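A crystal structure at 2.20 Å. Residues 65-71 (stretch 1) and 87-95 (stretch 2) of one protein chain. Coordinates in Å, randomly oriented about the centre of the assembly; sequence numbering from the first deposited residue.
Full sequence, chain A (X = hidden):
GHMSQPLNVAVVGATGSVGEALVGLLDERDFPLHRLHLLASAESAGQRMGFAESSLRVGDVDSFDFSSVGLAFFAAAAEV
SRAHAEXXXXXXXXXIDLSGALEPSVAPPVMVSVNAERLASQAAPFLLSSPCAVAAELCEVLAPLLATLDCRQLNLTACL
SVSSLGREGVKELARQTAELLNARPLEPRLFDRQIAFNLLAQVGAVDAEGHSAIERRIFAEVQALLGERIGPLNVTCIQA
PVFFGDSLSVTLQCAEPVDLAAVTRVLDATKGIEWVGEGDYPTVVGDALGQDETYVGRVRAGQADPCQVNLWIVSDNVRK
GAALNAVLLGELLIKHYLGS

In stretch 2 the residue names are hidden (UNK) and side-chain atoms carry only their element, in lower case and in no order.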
ATOM      1  N   ASP A  65       8.877  42.788   4.893  1.00 53.19           N
ATOM      2  CA  ASP A  65       8.503  43.646   3.759  1.00 53.11           C
ATOM      3  C   ASP A  65       8.731  42.932   2.435  1.00 52.99           C
ATOM      4  O   ASP A  65       9.873  42.882   1.941  1.00 52.90           O
ATOM      5  CB  ASP A  65       9.312  44.967   3.791  1.00 53.79           C
ATOM      6  CG  ASP A  65       8.897  45.967   2.686  1.00 54.21           C
ATOM      7  OD1 ASP A  65       7.867  45.783   1.997  1.00 55.93           O
ATOM      8  OD2 ASP A  65       9.630  46.967   2.501  1.00 58.52           O
ATOM      9  N   PHE A  66       7.642  42.385   1.865  1.00 52.62           N
ATOM     10  CA  PHE A  66       7.704  41.608   0.618  1.00 52.04           C
ATOM     11  C   PHE A  66       8.006  42.460  -0.627  1.00 52.34           C
ATOM     12  O   PHE A  66       8.362  41.929  -1.683  1.00 52.42           O
ATOM     13  CB  PHE A  66       6.419  40.782   0.406  1.00 51.34           C
ATOM     14  CG  PHE A  66       6.366  39.498   1.211  1.00 50.42           C
ATOM     15  CD1 PHE A  66       7.017  38.344   0.758  1.00 50.18           C
ATOM     16  CD2 PHE A  66       5.646  39.433   2.405  1.00 50.75           C
ATOM     17  CE1 PHE A  66       6.963  37.131   1.487  1.00 48.62           C
ATOM     18  CE2 PHE A  66       5.578  38.229   3.152  1.00 49.69           C
ATOM     19  CZ  PHE A  66       6.242  37.071   2.687  1.00 49.34           C
ATOM     20  N   SER A  67       7.884  43.781  -0.519  1.00 52.75           N
ATOM     21  CA  SER A  67       8.346  44.625  -1.619  1.00 53.32           C
ATOM     22  C   SER A  67       9.876  44.499  -1.818  1.00 53.11           C
ATOM     23  O   SER A  67      10.409  44.827  -2.903  1.00 54.80           O
ATOM     24  CB  SER A  67       7.893  46.090  -1.453  1.00 53.34           C
ATOM     25  OG  SER A  67       8.485  46.668  -0.306  1.00 54.92           O
ATOM     26  N   SER A  68      10.582  43.986  -0.807  1.00 52.87           N
ATOM     27  CA  SER A  68      12.047  43.890  -0.888  1.00 53.00           C
ATOM     28  C   SER A  68      12.519  42.713  -1.741  1.00 52.75           C
ATOM     29  O   SER A  68      13.702  42.638  -2.114  1.00 52.57           O
ATOM     30  CB  SER A  68      12.650  43.760   0.504  1.00 53.08           C
ATOM     31  OG  SER A  68      12.294  42.504   1.059  1.00 54.54           O
ATOM     32  N   VAL A  69      11.594  41.773  -2.009  1.00 52.66           N
ATOM     33  CA  VAL A  69      11.959  40.629  -2.805  1.00 52.38           C
ATOM     34  C   VAL A  69      11.173  40.609  -4.124  1.00 52.76           C
ATOM     35  O   VAL A  69      10.065  41.213  -4.261  1.00 54.03           O
ATOM     36  CB  VAL A  69      11.848  39.279  -1.980  1.00 52.33           C
ATOM     37  CG1 VAL A  69      12.935  39.235  -0.934  1.00 52.80           C
ATOM     38  CG2 VAL A  69      10.490  39.133  -1.280  1.00 51.67           C
ATOM     39  N   GLY A  70      11.745  39.909  -5.101  1.00 53.07           N
ATOM     40  CA  GLY A  70      11.099  39.702  -6.391  1.00 52.70           C
ATOM     41  C   GLY A  70      10.434  38.334  -6.568  1.00 50.45           C
ATOM     42  O   GLY A  70       9.581  38.178  -7.437  1.00 52.39           O
ATOM     43  N   LEU A  71      10.842  37.341  -5.774  1.00 49.82           N
ATOM     44  CA  LEU A  71      10.271  35.984  -5.791  1.00 48.09           C
ATOM     45  C   LEU A  71      10.207  35.394  -4.362  1.00 48.47           C
ATOM     46  O   LEU A  71      11.145  35.604  -3.579  1.00 48.01           O
ATOM     47  CB  LEU A  71      11.104  35.045  -6.696  1.00 47.92           C
ATOM     48  CG  LEU A  71      10.718  33.544  -6.813  1.00 46.86           C
ATOM     49  CD1 LEU A  71       9.298  33.331  -7.425  1.00 44.52           C
ATOM     50  CD2 LEU A  71      11.754  32.800  -7.661  1.00 47.44           C
ATOM     51  N   UNK A  87      -1.145  39.146  -0.344  1.00 55.68           N
ATOM     52  CA  UNK A  87      -0.487  40.397   0.093  1.00 56.44           C
ATOM     53  C   UNK A  87       0.928  40.521  -0.478  1.00 55.43           C
ATOM     54  O   UNK A  87       1.299  41.573  -0.984  1.00 55.41           O
ATOM     55  n   UNK A  87      -0.819  43.292   4.671  1.00 70.40           N
ATOM     56  c   UNK A  87      -0.186  42.120   4.873  1.00 69.71           C
ATOM     57  c   UNK A  87      -1.959  40.791   3.728  1.00 59.59           C
ATOM     58  c   UNK A  87      -1.812  41.001   2.204  1.00 59.20           C
ATOM     59  c   UNK A  87      -0.474  40.521   1.619  1.00 56.16           C
ATOM     60  n   UNK A  87       0.984  42.107   5.516  1.00 71.43           N
ATOM     61  n   UNK A  87      -0.694  40.956   4.447  1.00 65.76           N
ATOM     62  N   UNK A  88       1.694  39.432  -0.442  1.00 54.79           N
ATOM     63  CA  UNK A  88       3.028  39.415  -1.046  1.00 54.33           C
ATOM     64  C   UNK A  88       3.011  39.700  -2.546  1.00 54.20           C
ATOM     65  O   UNK A  88       3.904  40.403  -3.046  1.00 52.93           O
ATOM     66  c   UNK A  88       3.746  38.091  -0.774  1.00 53.94           C
ATOM     67  N   UNK A  89       2.028  39.138  -3.265  1.00 53.84           N
ATOM     68  CA  UNK A  89       1.955  39.351  -4.712  1.00 54.23           C
ATOM     69  C   UNK A  89       1.591  40.811  -5.030  1.00 55.13           C
ATOM     70  O   UNK A  89       2.141  41.410  -5.979  1.00 55.52           O
ATOM     71  n   UNK A  89      -1.168  36.944 -10.097  1.00 55.74           N
ATOM     72  c   UNK A  89      -1.794  37.150  -8.944  1.00 55.59           C
ATOM     73  c   UNK A  89       1.021  38.361  -5.429  1.00 53.79           C
ATOM     74  c   UNK A  89       0.212  38.063  -7.827  1.00 53.60           C
ATOM     75  n   UNK A  89      -3.066  36.838  -8.843  1.00 52.96           N
ATOM     76  c   UNK A  89       0.446  38.967  -6.667  1.00 54.27           C
ATOM     77  n   UNK A  89      -1.180  37.695  -7.893  1.00 54.74           N
ATOM     78  N   UNK A  90       0.706  41.395  -4.216  1.00 55.29           N
ATOM     79  CA  UNK A  90       0.300  42.777  -4.408  1.00 55.44           C
ATOM     80  C   UNK A  90       1.538  43.674  -4.307  1.00 55.76           C
ATOM     81  O   UNK A  90       1.601  44.743  -4.949  1.00 55.61           O
ATOM     82  c   UNK A  90      -0.725  43.177  -3.358  1.00 55.39           C
ATOM     83  N   UNK A  91       2.525  43.213  -3.504  1.00 55.70           N
ATOM     84  CA  UNK A  91       3.738  43.980  -3.193  1.00 55.65           C
ATOM     85  C   UNK A  91       4.776  43.865  -4.339  1.00 55.85           C
ATOM     86  O   UNK A  91       5.905  44.598  -4.358  1.00 56.34           O
ATOM     87  c   UNK A  91       4.309  43.567  -1.822  1.00 55.41           C
ATOM     88  N   UNK A  92       4.419  42.961  -5.289  1.00 55.71           N
ATOM     89  CA  UNK A  92       5.204  42.912  -6.564  1.00 55.47           C
ATOM     90  C   UNK A  92       5.991  41.628  -6.624  1.00 55.31           C
ATOM     91  O   UNK A  92       6.656  41.312  -7.626  1.00 56.02           O
ATOM     92  N   UNK A  93       5.864  40.850  -5.553  1.00 55.30           N
ATOM     93  CA  UNK A  93       6.634  39.658  -5.388  1.00 53.90           C
ATOM     94  C   UNK A  93       5.888  38.442  -5.976  1.00 53.88           C
ATOM     95  O   UNK A  93       4.734  38.183  -5.628  1.00 53.60           O
ATOM     96  c   UNK A  93       6.974  39.517  -3.887  1.00 54.55           C
ATOM     97  s   UNK A  93       7.728  37.879  -3.464  1.00 55.80           S
ATOM     98  N   UNK A  94       6.539  37.708  -6.883  1.00 52.40           N
ATOM     99  CA  UNK A  94       5.935  36.537  -7.480  1.00 51.65           C
ATOM    100  C   UNK A  94       5.963  35.428  -6.433  1.00 51.32           C
ATOM    101  O   UNK A  94       6.932  35.289  -5.682  1.00 51.81           O
ATOM    102  c   UNK A  94       6.709  36.091  -8.715  1.00 51.32           C
ATOM    103  o   UNK A  94       6.381  36.861  -9.848  1.00 52.51           O
ATOM    104  N   UNK A  95       4.906  34.640  -6.368  1.00 51.01           N
ATOM    105  CA  UNK A  95       4.793  33.663  -5.292  1.00 50.14           C
ATOM    106  C   UNK A  95       4.661  32.282  -5.848  1.00 50.53           C
ATOM    107  O   UNK A  95       3.833  32.032  -6.736  1.00 51.58           O
ATOM    108  c   UNK A  95       3.406  32.909  -3.309  1.00 47.27           C
ATOM    109  c   UNK A  95       3.607  33.995  -4.359  1.00 50.01           C
ATOM    110  c   UNK A  95       3.832  35.335  -3.690  1.00 48.08           C
TER
HETATM  111  O   HOH W   1       8.849  43.232  -5.661  1.00 71.14           O
HETATM  112  O   HOH W   2       7.689  39.291  -9.914  1.00 62.73           O

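Position 87 lies in a helix that enters from earlier in the chain. Its side chain is a run of three carbons, a nitrogen, and a carbon carrying two more nitrogens: a guanidinium, so Arg-87. It leaves sideways and touches nothing on stretch 1.

Position 88 has one side-chain carbon, aimed toward stretch 1. That carbon, CB, lies over a face of the Phe-66 ring, 3.7 Å from the ring centroid and only 19° off the normal, with CG of Phe-66 3.6 Å from it. A lone methyl makes this Ala-88; the CA atoms of Ala-88 and Phe-66 are 5.4 Å apart.

Position 89 repeats the pattern of three carbons, a nitrogen and a carbon bearing two nitrogens. This is Arg-89; it points away from stretch 1 and is hydrogen-bonded elsewhere in the structure.

Position 90 again carries a single carbon, which does not reach stretch 1. It is Ala-90, out of reach of the contact.

At position 91 a single carbon points toward stretch 1, and its CB sits 4.1 Å from CB of Phe-66 and 4.4 Å from CB of Ser-67. It is Ala-91, packed against the 3-10 segment formed by residues 66-68.

Position 92 has no side-chain atoms: Gly-92. With phi at 111°, it is the first residue to leave helical angles, and a CB here would be jammed against the carbonyl O of the preceding residue. Its N bonds to O of Arg-89 at 2.8 Å, and the next residue's N bonds to O of Ala-88 at 3.2 Å, completing a Schellman motif.

Position 93 shows one carbon and then a sulfur, hence Cys-93. Its CB is 3.5 Å from O of Phe-66 and equally far from O of Val-69, while SG packs 3.7 Å from CG2 of Val-69 and 4.3 Å from CD1 of Phe-66.

Position 94 has one carbon and one oxygen, a hydroxyl on an unbranched stem: Ser-94. Its CB is 4.0 Å from CD1 of Leu-71, the two side chains sharing a face of the sheet. Water 2 lies 2.8 Å from its OG and donates to O of Gly-92 at 3.2 Å and, weakly, to O of Gly-70 at 3.3 Å.

Position 95 bears a carbon that carries two more, the branched Val-95. It points away from stretch 1 and continues the strand.

The contact changes character along its length. Phe-66 first packs against the methyls of Ala-88 and Ala-91, then the glycine turns the chain and Cys-93 fills the space beside Phe-66 and Val-69. Beyond it the strands pair in parallel: N of Ser-94 donates to O of Gly-70 at 3.1 Å and 167°, and CA of Leu-71 approaches O of Ser-94 at 3.4 Å in a CA-H...O contact. For a designer, the lesson is packing first, a glycine turn next, and backbone pairing to set the register.

Stretch 2 87-95: RARAAGCSV
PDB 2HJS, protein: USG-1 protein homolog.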